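PDB 3RR6: putative uncharacterized protein from Mycobacterium abscessus, which is of unknown function but belongs to the fumarylacetoacetate hydrolase family, and may be a metal-binding isomerase or acetylpyruvate hydrolase. Local coordinates for residues 105-110 with 168-173; 140-145 with 176-181; 185-190 with 201-206; 192-197 with 242-247. All coordinates share one frame; numbering follows the deposited sequence.

Interaction 1 of 4, residues 105-110 with 168-173; sequences PIQLPP and HDTFCP
The hydroxyl of Thr170 meets the backbone of Gln107. Gln107 N donates to Thr170 OG1 at 2.9 Å, and the N-H points almost straight at the oxygen (162°). The same hydroxyl gives its own proton to Asp169 O at 2.6 Å, in the carbonyl plane and on a lone pair. OG1 sits between the backbone N and the carbonyl carbon of Thr170 (chi1 82°), where it can serve both. A water donates to Gln107 O and to Asp169 O, 2.8 Å from each, and ties the two backbones a second time.

Pro109 packs beside this polar patch. Its CG lies over one face of the His168 ring, 3.7 Å from the ring centroid, a CH-pi contact. Its CD meets Phe171 CZ tip to tip at 3.5 Å. Gln107 O comes up at the edge of the Phe171 ring. The Ile106 and Pro173 side chains cross at about a right angle, with CG1 of Ile106 3.9 Å from CG of Pro173.

A type II turn from His168 to Phe171 presents His168, Thr170 and Phe171. Phe171 N closes it on His168 O at 3.1 Å. Further out, His168 NE2 is hydrogen-bonded to His155 ND1, and strand 106-107 pairs with strand 254-261. The contact thus joins an outermost strand of the five-stranded sheet to the turn before strand 172-179. With its proton given to Asp169 O and its oxygen accepting from Gln107 N, the Thr170 hydroxyl is fixed in rotation.

Interaction 2 of 4, residues 140-145 with 176-181; sequences NILGYT and PWIVTD. With EDO (1,2-ethanediol), chain G.
Thr145 reaches the backbone of Trp177 with its hydroxyl. Its CB lies 4.0 Å from Ile178 CG1. From CB, OG1 runs anti to the backbone N (chi1 -166°) and donates to Trp177 O at 2.7 Å. It meets that oxygen from above the carbonyl plane, not on a lone pair.

Next to it, Tyr144 and Val179 form an antiparallel hydrogen-bonded pair. Tyr144 N donates to Val179 O at 3.0 Å, and Val179 N returns a bond to Tyr144 O at 2.8 Å. This pair joins strand 141-152 to strand 172-179. The axes of residues 141-145 and 177-179 run at 121° to each other, well away from strict antiparallel. Leu142 and Gly143 both face Val124 of strand 115-125, a classic beta bulge. At Gly143, a CB would clash with Val179 O and with Ile178 CG2. The glycine lets the strands close up, and its CA rests 3.3 Å from Val179 O.

Ile178 lies beside the glycine. Its CG2 packs on Gly143 C at 3.7 Å, while its CD1 meets Leu142 CD2 at 4.2 Å. Thr180 CG2 lies against Leu142 O. The hydroxyl of Thr180 has its partner elsewhere, in Met5 N.

Interaction 3 of 4, residues 185-190 with 201-206; sequences ADLEIR and SRTSLL
Asp186 turns its CG anti to the backbone N (chi1 -172°), and Arg202 bends at chi3 (70°). The two torsions bring carboxylate and guanidinium together near the open end of a beta hairpin, strands 188-193 and 196-202. Arg202 grips Asp186 side-on with two nitrogens. NE donates to Asp186 OD1 at 2.8 Å, a salt bridge close to the guanidinium plane. NH2 donates to Asp186 O at 2.9 Å, a more bent bond. Ser204 OG also gives its proton to Asp186 OD1, at 2.7 Å. It and Arg202 NE come to that oxygen from opposite faces of the carboxylate plane. Two donors on one oxygen would be expected to stabilise its negative charge. Glu188 N lies over one face of the guanidinium.

Thr203 takes over where the strand pairing ends. Its OG1 accepts from Leu187 N at 2.9 Å, nearly straight (172°), and donates outside the contact to Pro184 O. Its own N bonds to Leu187 O. Further along, Ile189 and Ser201 are an antiparallel hydrogen-bonded pair, and Glu188 with Arg202 is a non-hydrogen-bonded one.

Arg202 NH2 also makes a salt bridge to Glu251, just after strand 245-250, and Glu188 OE1 forms one with Arg200. A water links the Arg202 and Glu188 side chains: it accepts from Arg202 NH1 at 3.0 Å and donates to Glu188 OE1 at 3.3 Å.

Interaction 4 of 4, residues 192-197 with 242-247; sequences EVNGQV and DGDTVS. With PEG (di(hydroxyethyl)ether), chain F.
Asp244 and Thr245 receive the side chain of Asn194, at the turn of a beta hairpin. Strand 245-250 runs antiparallel beside strand 188-193 here, and a type I' turn from Val193 to Gln196 leads into strand 196-202. Within that turn, Val193 and Gln196 exchange two backbone bonds.

After Asp242 comes Gly243. Its backbone angles leave no room for a CB next to Asp242 O. Asp244 follows, and its OD1 accepts from Asn194 ND2 at 3.0 Å. The bond lies near the amide plane of Asn194 but meets the carboxylate from above its plane; the two planes are 74° apart. Asp244 OD2 touches Val193 CG1 and also accepts from Val241 N.

At Thr245 the backbone N donates to Asn194 OD1 at 2.9 Å, and Thr245 O accepts from Asn194 N. The amide of Asn194, with CG anti to its carbonyl carbon (chi1 -54°), thus spans two consecutive residues. A di(hydroxyethyl)ether molecule, probably from the crystallisation liquor, gives a hydrogen bond from O1 to Asn194 OD1, though its modelled position is doubtful.

Val246 and Val193 form a non-hydrogen-bonded pair. Their CG2 atoms lie 4.1 Å apart, and both side chains touch His117 of strand 115-125. Ser247 ends the segment in a hydrogen-bonded pair with Glu192, whose N donates to Ser247 O at 2.8 Å. Glu192 OE2 forms a salt bridge with Arg190 NE. On the face that carries Glu192 and Ser247, one water sits 2.8 Å from Ser247 OG and donates to Glu192 OE1 at 3.1 Å.

How the interactions relate
Interactions 3 and 4 belong to one five-stranded sheet and share the hairpin of strands 188-193 and 196-202. Interaction 3 lies towards its open end and interaction 4 at its turn, with centres about 20 Å apart. Interaction 1 reaches the same sheet through strand 106-107. It touches interaction 4 directly: Ile106 CD1 packs on Val246 CG1 at 3.7 Å. Interaction 2 shares strand 172-179 with interaction 1, but their centres are about 24 Å apart, on opposite sides of the chain's centre. Segments 176-181 and 185-190 lead the chain from interaction 2 to interaction 3. All four contacts fall within the hydrolase family region.

Interaction 1 of 4, residues 105-110 with 168-173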
loop_
_atom_site.group_PDB
_atom_site.type_symbol
_atom_site.label_atom_id
_atom_site.label_comp_id
_atom_site.label_asym_id
_atom_site.label_seq_id
_atom_site.Cartn_x
_atom_site.Cartn_y
_atom_site.Cartn_z
ATOM N N PRO A 105 -8.989 -4.594 12.319
ATOM C CA PRO A 105 -9.449 -5.777 11.601
ATOM C C PRO A 105 -9.949 -5.498 10.185
ATOM O O PRO A 105 -10.635 -4.508 9.932
ATOM C CB PRO A 105 -10.584 -6.321 12.480
ATOM C CG PRO A 105 -11.001 -5.204 13.330
ATOM C CD PRO A 105 -9.836 -4.281 13.481
ATOM N N ILE A 106 -9.576 -6.383 9.276
ATOM C CA ILE A 106 -10.254 -6.521 8.001
ATOM C C ILE A 106 -11.598 -7.173 8.298
ATOM O O ILE A 106 -11.651 -8.287 8.839
ATOM C CB ILE A 106 -9.423 -7.377 7.020
ATOM C CG1 ILE A 106 -8.087 -6.706 6.699
ATOM C CG2 ILE A 106 -10.215 -7.639 5.736
ATOM C CD1 ILE A 106 -7.070 -7.673 6.160
ATOM N N GLN A 107 -12.680 -6.472 7.979
ATOM C CA GLN A 107 -14.036 -6.940 8.274
ATOM C C GLN A 107 -14.638 -7.602 7.048
ATOM O O GLN A 107 -14.926 -6.932 6.044
ATOM C CB GLN A 107 -14.927 -5.778 8.722
ATOM C CG GLN A 107 -14.528 -5.148 10.049
ATOM C CD GLN A 107 -14.865 -6.007 11.254
ATOM O OE1 GLN A 107 -15.506 -7.057 11.138
ATOM N NE2 GLN A 107 -14.421 -5.567 12.423
ATOM N N LEU A 108 -14.829 -8.918 7.112
ATOM C CA LEU A 108 -15.378 -9.640 5.979
ATOM C C LEU A 108 -16.878 -9.368 5.870
ATOM O O LEU A 108 -17.619 -9.620 6.823
ATOM C CB LEU A 108 -15.104 -11.139 6.104
ATOM C CG LEU A 108 -13.633 -11.545 6.235
ATOM C CD1 LEU A 108 -13.528 -13.070 6.237
ATOM C CD2 LEU A 108 -12.779 -10.937 5.116
ATOM N N PRO A 109 -17.323 -8.844 4.718
ATOM C CA PRO A 109 -18.725 -8.484 4.521
ATOM C C PRO A 109 -19.651 -9.684 4.536
ATOM O O PRO A 109 -19.284 -10.731 4.025
ATOM C CB PRO A 109 -18.725 -7.870 3.109
ATOM C CG PRO A 109 -17.385 -7.499 2.846
ATOM C CD PRO A 109 -16.513 -8.459 3.549
ATOM N N PRO A 110 -20.865 -9.535 5.094
ATOM C CA PRO A 110 -21.791 -10.663 5.053
ATOM C C PRO A 110 -22.165 -11.101 3.636
ATOM O O PRO A 110 -22.546 -12.254 3.443
ATOM C CB PRO A 110 -23.033 -10.158 5.808
ATOM C CG PRO A 110 -22.836 -8.745 6.058
ATOM C CD PRO A 110 -21.427 -8.354 5.770
ATOM N N HIS A 168 -14.949 -2.550 -0.483
ATOM C CA HIS A 168 -15.569 -2.648 0.832
ATOM C C HIS A 168 -14.737 -1.908 1.880
ATOM O O HIS A 168 -13.509 -1.866 1.802
ATOM C CB HIS A 168 -15.729 -4.116 1.243
ATOM C CG HIS A 168 -16.635 -4.896 0.346
ATOM N ND1 HIS A 168 -18.006 -4.878 0.471
ATOM C CD2 HIS A 168 -16.360 -5.730 -0.687
ATOM C CE1 HIS A 168 -18.538 -5.656 -0.455
ATOM N NE2 HIS A 168 -17.561 -6.185 -1.172
ATOM N N ASP A 169 -15.400 -1.286 2.849
ATOM C CA ASP A 169 -14.682 -0.691 3.966
ATOM C C ASP A 169 -13.722 -1.752 4.547
ATOM O O ASP A 169 -14.069 -2.937 4.636
ATOM C CB ASP A 169 -15.643 -0.211 5.057
ATOM C CG ASP A 169 -16.396 1.078 4.715
ATOM O OD1 ASP A 169 -16.288 1.633 3.603
ATOM O OD2 ASP A 169 -17.124 1.549 5.624
ATOM N N THR A 170 -12.525 -1.296 4.913
ATOM C CA THR A 170 -11.420 -2.108 5.467
ATOM C C THR A 170 -10.622 -2.928 4.459
ATOM O O THR A 170 -9.653 -3.580 4.847
ATOM C CB THR A 170 -11.834 -3.033 6.665
ATOM O OG1 THR A 170 -12.445 -4.248 6.191
ATOM C CG2 THR A 170 -12.743 -2.318 7.637
ATOM N N PHE A 171 -10.975 -2.880 3.178
ATOM C CA PHE A 171 -10.256 -3.684 2.175
ATOM C C PHE A 171 -8.954 -3.061 1.638
ATOM O O PHE A 171 -8.376 -3.591 0.697
ATOM C CB PHE A 171 -11.188 -4.082 1.020
ATOM C CG PHE A 171 -12.052 -5.295 1.306
ATOM C CD1 PHE A 171 -12.394 -5.682 2.602
ATOM C CD2 PHE A 171 -12.524 -6.052 0.248
ATOM C CE1 PHE A 171 -13.183 -6.801 2.822
ATOM C CE2 PHE A 171 -13.310 -7.168 0.467
ATOM C CZ PHE A 171 -13.642 -7.539 1.749
ATOM N N CYS A 172 -8.478 -1.977 2.250
ATOM C CA CYS A 172 -7.144 -1.440 1.925
ATOM C C CYS A 172 -6.279 -1.158 3.156
ATOM O O CYS A 172 -5.974 0.001 3.460
ATOM C CB CYS A 172 -7.260 -0.183 1.054
ATOM S SG CYS A 172 -5.706 0.173 0.167
ATOM N N PRO A 173 -5.828 -2.224 3.846
ATOM C CA PRO A 173 -4.754 -2.012 4.810
ATOM C C PRO A 173 -3.580 -1.268 4.185
ATOM O O PRO A 173 -3.165 -1.586 3.062
ATOM C CB PRO A 173 -4.350 -3.437 5.204
ATOM C CG PRO A 173 -5.599 -4.248 4.984
ATOM C CD PRO A 173 -6.288 -3.625 3.817
HETATM O O HOH W 1 -16.201 -4.626 5.220
#

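Interaction 2 of 4, residues 140-145 with 176-181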
loop_
_atom_site.group_PDB
_atom_site.type_symbol
_atom_site.label_atom_id
_atom_site.label_comp_id
_atom_site.label_asym_id
_atom_site.label_seq_id
_atom_site.Cartn_x
_atom_site.Cartn_y
_atom_site.Cartn_z
ATOM N N ASN A 140 8.224 13.112 -7.954
ATOM C CA ASN A 140 6.814 13.276 -7.586
ATOM C C ASN A 140 6.343 12.288 -6.529
ATOM O O ASN A 140 5.168 12.312 -6.156
ATOM C CB ASN A 140 5.934 13.139 -8.828
ATOM C CG ASN A 140 6.104 14.312 -9.775
ATOM O OD1 ASN A 140 5.635 15.413 -9.491
ATOM N ND2 ASN A 140 6.827 14.095 -10.876
ATOM N N ILE A 141 7.248 11.432 -6.062
ATOM C CA ILE A 141 6.939 10.395 -5.079
ATOM C C ILE A 141 7.458 10.791 -3.702
ATOM O O ILE A 141 8.654 11.075 -3.529
ATOM C CB ILE A 141 7.516 9.030 -5.526
ATOM C CG1 ILE A 141 6.752 8.528 -6.766
ATOM C CG2 ILE A 141 7.473 8.008 -4.374
ATOM C CD1 ILE A 141 7.412 7.321 -7.464
ATOM N N LEU A 142 6.558 10.827 -2.721
ATOM C CA LEU A 142 6.948 11.030 -1.324
ATOM C C LEU A 142 7.795 9.867 -0.810
ATOM O O LEU A 142 8.882 10.063 -0.242
ATOM C CB LEU A 142 5.702 11.202 -0.450
ATOM C CG LEU A 142 5.940 11.317 1.052
ATOM C CD1 LEU A 142 6.765 12.562 1.360
ATOM C CD2 LEU A 142 4.613 11.351 1.819
ATOM N N GLY A 143 7.287 8.658 -1.001
ATOM C CA GLY A 143 7.967 7.456 -0.561
ATOM C C GLY A 143 7.084 6.241 -0.738
ATOM O O GLY A 143 6.109 6.277 -1.498
ATOM N N TYR A 144 7.434 5.174 -0.028
ATOM C CA TYR A 144 6.819 3.857 -0.241
ATOM C C TYR A 144 6.312 3.301 1.067
ATOM O O TYR A 144 6.917 3.502 2.117
ATOM C CB TYR A 144 7.817 2.875 -0.869
ATOM C CG TYR A 144 8.334 3.392 -2.181
ATOM C CD1 TYR A 144 7.629 3.183 -3.355
ATOM C CD2 TYR A 144 9.473 4.177 -2.234
ATOM C CE1 TYR A 144 8.067 3.698 -4.554
ATOM C CE2 TYR A 144 9.916 4.709 -3.440
ATOM C CZ TYR A 144 9.207 4.473 -4.585
ATOM O OH TYR A 144 9.644 5.005 -5.777
ATOM N N THR A 145 5.185 2.613 0.986
ATOM C CA THR A 145 4.637 1.897 2.136
ATOM C C THR A 145 4.128 0.532 1.665
ATOM O O THR A 145 4.441 0.097 0.546
ATOM C CB THR A 145 3.582 2.762 2.896
ATOM O OG1 THR A 145 3.305 2.178 4.180
ATOM C CG2 THR A 145 2.275 2.937 2.121
ATOM N N PRO A 176 3.211 0.157 7.631
ATOM C CA PRO A 176 3.033 0.894 8.898
ATOM C C PRO A 176 3.473 2.360 8.853
ATOM O O PRO A 176 3.124 3.140 9.741
ATOM C CB PRO A 176 3.928 0.119 9.863
ATOM C CG PRO A 176 5.007 -0.394 9.002
ATOM C CD PRO A 176 4.353 -0.770 7.710
ATOM N N TRP A 177 4.251 2.704 7.834
ATOM C CA TRP A 177 4.815 4.038 7.665
ATOM C C TRP A 177 5.343 4.154 6.252
ATOM O O TRP A 177 5.455 3.152 5.538
ATOM C CB TRP A 177 5.943 4.313 8.681
ATOM C CG TRP A 177 6.894 3.176 8.874
ATOM C CD1 TRP A 177 7.731 2.625 7.943
ATOM C CD2 TRP A 177 7.107 2.444 10.083
ATOM N NE1 TRP A 177 8.434 1.577 8.497
ATOM C CE2 TRP A 177 8.079 1.456 9.813
ATOM C CE3 TRP A 177 6.560 2.520 11.373
ATOM C CZ2 TRP A 177 8.516 0.544 10.785
ATOM C CZ3 TRP A 177 7.014 1.614 12.351
ATOM C CH2 TRP A 177 7.975 0.641 12.038
ATOM N N ILE A 178 5.695 5.375 5.865
ATOM C CA ILE A 178 6.183 5.675 4.528
ATOM C C ILE A 178 7.681 5.934 4.595
ATOM O O ILE A 178 8.114 6.816 5.327
ATOM C CB ILE A 178 5.464 6.913 3.977
ATOM C CG1 ILE A 178 3.977 6.622 3.803
ATOM C CG2 ILE A 178 6.071 7.366 2.640
ATOM C CD1 ILE A 178 3.105 7.870 3.721
ATOM N N VAL A 179 8.463 5.178 3.826
ATOM C CA VAL A 179 9.927 5.345 3.805
ATOM C C VAL A 179 10.301 6.224 2.628
ATOM O O VAL A 179 9.967 5.909 1.487
ATOM C CB VAL A 179 10.648 3.990 3.717
ATOM C CG1 VAL A 179 12.167 4.179 3.766
ATOM C CG2 VAL A 179 10.186 3.086 4.855
ATOM N N THR A 180 10.973 7.340 2.898
ATOM C CA THR A 180 11.212 8.342 1.865
ATOM C C THR A 180 12.536 8.215 1.120
ATOM O O THR A 180 12.699 8.867 0.090
ATOM C CB THR A 180 11.178 9.755 2.446
ATOM O OG1 THR A 180 12.272 9.897 3.369
ATOM C CG2 THR A 180 9.851 10.029 3.119
ATOM N N ASP A 181 13.471 7.411 1.624
ATOM C CA ASP A 181 14.801 7.307 0.986
ATOM C C ASP A 181 15.083 5.923 0.380
ATOM O O ASP A 181 16.240 5.515 0.237
ATOM C CB ASP A 181 15.904 7.731 1.976
ATOM C CG ASP A 181 15.897 6.929 3.283
ATOM O OD1 ASP A 181 14.886 6.267 3.622
ATOM O OD2 ASP A 181 16.930 6.974 3.994
HETATM C C1 EDO G . 9.951 13.581 -2.940
HETATM O O1 EDO G . 10.667 12.869 -3.971
HETATM C C2 EDO G . 9.101 14.730 -3.485
HETATM O O2 EDO G . 7.782 14.314 -3.878
HETATM O O HOH W 2 10.927 8.857 -2.155
#

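Interaction 3 of 4, residues 185-190 with 201-206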
loop_
_atom_site.group_PDB
_atom_site.type_symbol
_atom_site.label_atom_id
_atom_site.label_comp_id
_atom_site.label_asym_id
_atom_site.label_seq_id
_atom_site.Cartn_x
_atom_site.Cartn_y
_atom_site.Cartn_z
ATOM N N ALA A 185 13.626 -0.781 -6.506
ATOM C CA ALA A 185 14.010 -1.605 -7.659
ATOM C C ALA A 185 14.107 -3.109 -7.369
ATOM O O ALA A 185 13.832 -3.914 -8.259
ATOM C CB ALA A 185 15.326 -1.100 -8.253
ATOM N N ASP A 186 14.502 -3.488 -6.152
ATOM C CA ASP A 186 14.731 -4.910 -5.834
ATOM C C ASP A 186 14.545 -5.245 -4.353
ATOM O O ASP A 186 15.497 -5.584 -3.645
ATOM C CB ASP A 186 16.132 -5.337 -6.298
ATOM C CG ASP A 186 16.364 -6.830 -6.173
ATOM O OD1 ASP A 186 15.378 -7.600 -6.210
ATOM O OD2 ASP A 186 17.545 -7.238 -6.027
ATOM N N LEU A 187 13.300 -5.182 -3.900
ATOM C CA LEU A 187 12.951 -5.454 -2.508
ATOM C C LEU A 187 12.156 -6.741 -2.391
ATOM O O LEU A 187 11.268 -6.977 -3.197
ATOM C CB LEU A 187 12.075 -4.314 -1.981
ATOM C CG LEU A 187 12.665 -2.902 -2.033
ATOM C CD1 LEU A 187 11.629 -1.865 -1.589
ATOM C CD2 LEU A 187 13.942 -2.817 -1.205
ATOM N N GLU A 188 12.439 -7.558 -1.374
ATOM C CA GLU A 188 11.579 -8.717 -1.092
ATOM C C GLU A 188 10.221 -8.277 -0.578
ATOM O O GLU A 188 10.120 -7.352 0.244
ATOM C CB GLU A 188 12.197 -9.680 -0.068
ATOM C CG GLU A 188 11.382 -10.981 0.048
ATOM C CD GLU A 188 11.808 -11.907 1.175
ATOM O OE1 GLU A 188 12.576 -12.835 0.892
ATOM O OE2 GLU A 188 11.331 -11.729 2.323
ATOM N N ILE A 189 9.180 -8.949 -1.061
ATOM C CA ILE A 189 7.822 -8.770 -0.570
ATOM C C ILE A 189 7.281 -10.145 -0.204
ATOM O O ILE A 189 7.442 -11.098 -0.970
ATOM C CB ILE A 189 6.917 -8.048 -1.617
ATOM C CG1 ILE A 189 5.477 -7.946 -1.112
ATOM C CG2 ILE A 189 6.962 -8.742 -2.987
ATOM C CD1 ILE A 189 4.643 -6.968 -1.913
ATOM N N ARG A 190 6.671 -10.266 0.973
ATOM C CA ARG A 190 6.100 -11.554 1.359
ATOM C C ARG A 190 4.817 -11.392 2.155
ATOM O O ARG A 190 4.651 -10.416 2.892
ATOM C CB ARG A 190 7.135 -12.410 2.099
ATOM C CG ARG A 190 7.193 -12.243 3.571
ATOM C CD ARG A 190 8.009 -13.368 4.217
ATOM N NE ARG A 190 8.117 -13.100 5.639
ATOM C CZ ARG A 190 8.999 -12.273 6.195
ATOM N NH1 ARG A 190 9.905 -11.635 5.464
ATOM N NH2 ARG A 190 8.986 -12.102 7.506
ATOM N N SER A 201 8.031 -12.751 -3.301
ATOM C CA SER A 201 8.659 -12.383 -4.556
ATOM C C SER A 201 9.586 -11.200 -4.313
ATOM O O SER A 201 9.899 -10.886 -3.166
ATOM C CB SER A 201 7.599 -12.048 -5.599
ATOM O OG SER A 201 8.192 -11.942 -6.892
ATOM N N ARG A 202 10.051 -10.577 -5.386
ATOM C CA ARG A 202 10.882 -9.387 -5.280
ATOM C C ARG A 202 10.366 -8.352 -6.274
ATOM O O ARG A 202 9.879 -8.699 -7.350
ATOM C CB ARG A 202 12.352 -9.714 -5.566
ATOM C CG ARG A 202 12.963 -10.778 -4.653
ATOM C CD ARG A 202 14.479 -10.861 -4.822
ATOM N NE ARG A 202 15.120 -9.667 -4.286
ATOM C CZ ARG A 202 15.368 -9.447 -2.996
ATOM N NH1 ARG A 202 15.068 -10.360 -2.075
ATOM N NH2 ARG A 202 15.930 -8.302 -2.626
ATOM N N THR A 203 10.480 -7.081 -5.913
ATOM C CA THR A 203 9.951 -6.015 -6.768
ATOM C C THR A 203 10.761 -5.834 -8.060
ATOM O O THR A 203 10.353 -5.100 -8.954
ATOM C CB THR A 203 9.865 -4.669 -6.012
ATOM O OG1 THR A 203 11.174 -4.264 -5.604
ATOM C CG2 THR A 203 8.949 -4.770 -4.783
ATOM N N SER A 204 11.908 -6.502 -8.164
ATOM C CA SER A 204 12.641 -6.593 -9.425
ATOM C C SER A 204 11.905 -7.405 -10.489
ATOM O O SER A 204 12.288 -7.364 -11.672
ATOM C CB SER A 204 14.042 -7.169 -9.190
ATOM O OG SER A 204 13.999 -8.323 -8.367
ATOM N N LEU A 205 10.857 -8.133 -10.083
ATOM C CA LEU A 205 9.993 -8.837 -11.023
ATOM C C LEU A 205 8.736 -8.044 -11.432
ATOM O O LEU A 205 7.864 -8.582 -12.106
ATOM C CB LEU A 205 9.622 -10.226 -10.458
ATOM C CG LEU A 205 10.841 -11.125 -10.200
ATOM C CD1 LEU A 205 10.403 -12.485 -9.676
ATOM C CD2 LEU A 205 11.692 -11.283 -11.457
ATOM N N LEU A 206 8.632 -6.765 -11.054
ATOM C CA LEU A 206 7.521 -5.936 -11.565
ATOM C C LEU A 206 7.609 -5.825 -13.088
ATOM O O LEU A 206 8.677 -5.490 -13.639
ATOM C CB LEU A 206 7.548 -4.540 -10.941
ATOM C CG LEU A 206 7.148 -4.415 -9.475
ATOM C CD1 LEU A 206 7.420 -2.999 -8.972
ATOM C CD2 LEU A 206 5.685 -4.753 -9.269
HETATM O O HOH W 3 13.780 -13.065 -2.141
#

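Interaction 4 of 4, residues 192-197 with 242-247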
loop_
_atom_site.group_PDB
_atom_site.type_symbol
_atom_site.label_atom_id
_atom_site.label_comp_id
_atom_site.label_asym_id
_atom_site.label_seq_id
_atom_site.Cartn_x
_atom_site.Cartn_y
_atom_site.Cartn_z
ATOM N N GLU A 192 2.135 -13.441 4.788
ATOM C CA GLU A 192 1.926 -14.576 5.688
ATOM C C GLU A 192 0.500 -14.581 6.222
ATOM O O GLU A 192 -0.064 -13.534 6.515
ATOM C CB GLU A 192 2.918 -14.544 6.863
ATOM C CG GLU A 192 4.373 -14.647 6.472
ATOM C CD GLU A 192 5.325 -14.648 7.667
ATOM O OE1 GLU A 192 4.850 -14.648 8.827
ATOM O OE2 GLU A 192 6.557 -14.671 7.437
ATOM N N VAL A 193 -0.076 -15.770 6.346
ATOM C CA VAL A 193 -1.360 -15.951 7.017
ATOM C C VAL A 193 -1.108 -16.924 8.165
ATOM O O VAL A 193 -0.675 -18.059 7.945
ATOM C CB VAL A 193 -2.435 -16.493 6.070
ATOM C CG1 VAL A 193 -3.737 -16.804 6.828
ATOM C CG2 VAL A 193 -2.691 -15.513 4.932
ATOM N N ASN A 194 -1.344 -16.453 9.386
ATOM C CA ASN A 194 -1.089 -17.253 10.595
ATOM C C ASN A 194 0.333 -17.830 10.614
ATOM O O ASN A 194 0.544 -18.976 11.013
ATOM C CB ASN A 194 -2.141 -18.352 10.728
ATOM C CG ASN A 194 -3.544 -17.815 10.692
ATOM O OD1 ASN A 194 -3.802 -16.698 11.155
ATOM N ND2 ASN A 194 -4.464 -18.595 10.126
ATOM N N GLY A 195 1.288 -17.022 10.153
ATOM C CA GLY A 195 2.697 -17.388 10.131
ATOM C C GLY A 195 3.147 -18.284 8.991
ATOM O O GLY A 195 4.316 -18.665 8.946
ATOM N N GLN A 196 2.229 -18.631 8.087
ATOM C CA GLN A 196 2.526 -19.498 6.948
ATOM C C GLN A 196 2.733 -18.595 5.723
ATOM O O GLN A 196 1.894 -17.734 5.453
ATOM C CB GLN A 196 1.356 -20.458 6.718
ATOM C CG GLN A 196 1.063 -21.389 7.907
ATOM C CD GLN A 196 -0.280 -22.093 7.796
ATOM O OE1 GLN A 196 -0.949 -22.029 6.763
ATOM N NE2 GLN A 196 -0.688 -22.763 8.871
ATOM N N VAL A 197 3.836 -18.780 5.001
ATOM C CA VAL A 197 4.149 -17.910 3.855
ATOM C C VAL A 197 3.317 -18.306 2.633
ATOM O O VAL A 197 3.443 -19.433 2.114
ATOM C CB VAL A 197 5.655 -17.917 3.511
ATOM C CG1 VAL A 197 5.929 -17.035 2.283
ATOM C CG2 VAL A 197 6.498 -17.447 4.716
ATOM N N ASP A 242 -12.331 -15.647 8.904
ATOM C CA ASP A 242 -12.515 -15.217 10.275
ATOM C C ASP A 242 -11.503 -15.887 11.198
ATOM O O ASP A 242 -11.342 -17.123 11.184
ATOM C CB ASP A 242 -13.935 -15.567 10.730
ATOM C CG ASP A 242 -14.234 -15.093 12.139
ATOM O OD1 ASP A 242 -14.073 -13.900 12.429
ATOM O OD2 ASP A 242 -14.647 -15.937 12.978
ATOM N N GLY A 243 -10.820 -15.072 11.992
ATOM C CA GLY A 243 -9.836 -15.554 12.940
ATOM C C GLY A 243 -8.405 -15.528 12.449
ATOM O O GLY A 243 -7.483 -15.711 13.245
ATOM N N ASP A 244 -8.198 -15.313 11.150
ATOM C CA ASP A 244 -6.838 -15.256 10.599
ATOM C C ASP A 244 -6.136 -13.956 10.986
ATOM O O ASP A 244 -6.786 -12.975 11.338
ATOM C CB ASP A 244 -6.847 -15.308 9.065
ATOM C CG ASP A 244 -7.129 -16.687 8.499
ATOM O OD1 ASP A 244 -7.142 -17.694 9.242
ATOM O OD2 ASP A 244 -7.332 -16.754 7.269
ATOM N N THR A 245 -4.805 -13.974 10.932
ATOM C CA THR A 245 -4.005 -12.747 10.891
ATOM C C THR A 245 -3.203 -12.796 9.605
ATOM O O THR A 245 -2.577 -13.810 9.308
ATOM C CB THR A 245 -3.063 -12.614 12.098
ATOM O OG1 THR A 245 -3.854 -12.441 13.280
ATOM C CG2 THR A 245 -2.140 -11.405 11.946
ATOM N N VAL A 246 -3.254 -11.713 8.836
ATOM C CA VAL A 246 -2.529 -11.629 7.576
ATOM C C VAL A 246 -1.531 -10.486 7.664
ATOM O O VAL A 246 -1.878 -9.372 8.080
ATOM C CB VAL A 246 -3.476 -11.486 6.354
ATOM C CG1 VAL A 246 -4.418 -10.300 6.497
ATOM C CG2 VAL A 246 -2.682 -11.405 5.040
ATOM N N SER A 247 -0.285 -10.772 7.297
ATOM C CA SER A 247 0.748 -9.759 7.317
ATOM C C SER A 247 1.479 -9.711 5.992
ATOM O O SER A 247 1.613 -10.723 5.298
ATOM C CB SER A 247 1.737 -10.008 8.448
ATOM O OG SER A 247 2.543 -11.139 8.198
HETATM C C1 PEG F . -4.995 -15.286 14.058
HETATM O O1 PEG F . -3.603 -15.631 13.999
HETATM C C2 PEG F . -5.327 -14.128 15.003
HETATM O O2 PEG F . -6.154 -13.138 14.355
HETATM C C3 PEG F . -7.384 -12.787 14.995
HETATM C C4 PEG F . -8.382 -12.447 13.891
HETATM O O4 PEG F . -9.673 -12.098 14.375
HETATM O O HOH W 4 2.951 -12.780 10.473
HETATM O O HOH W 5 0.666 -13.866 9.800
#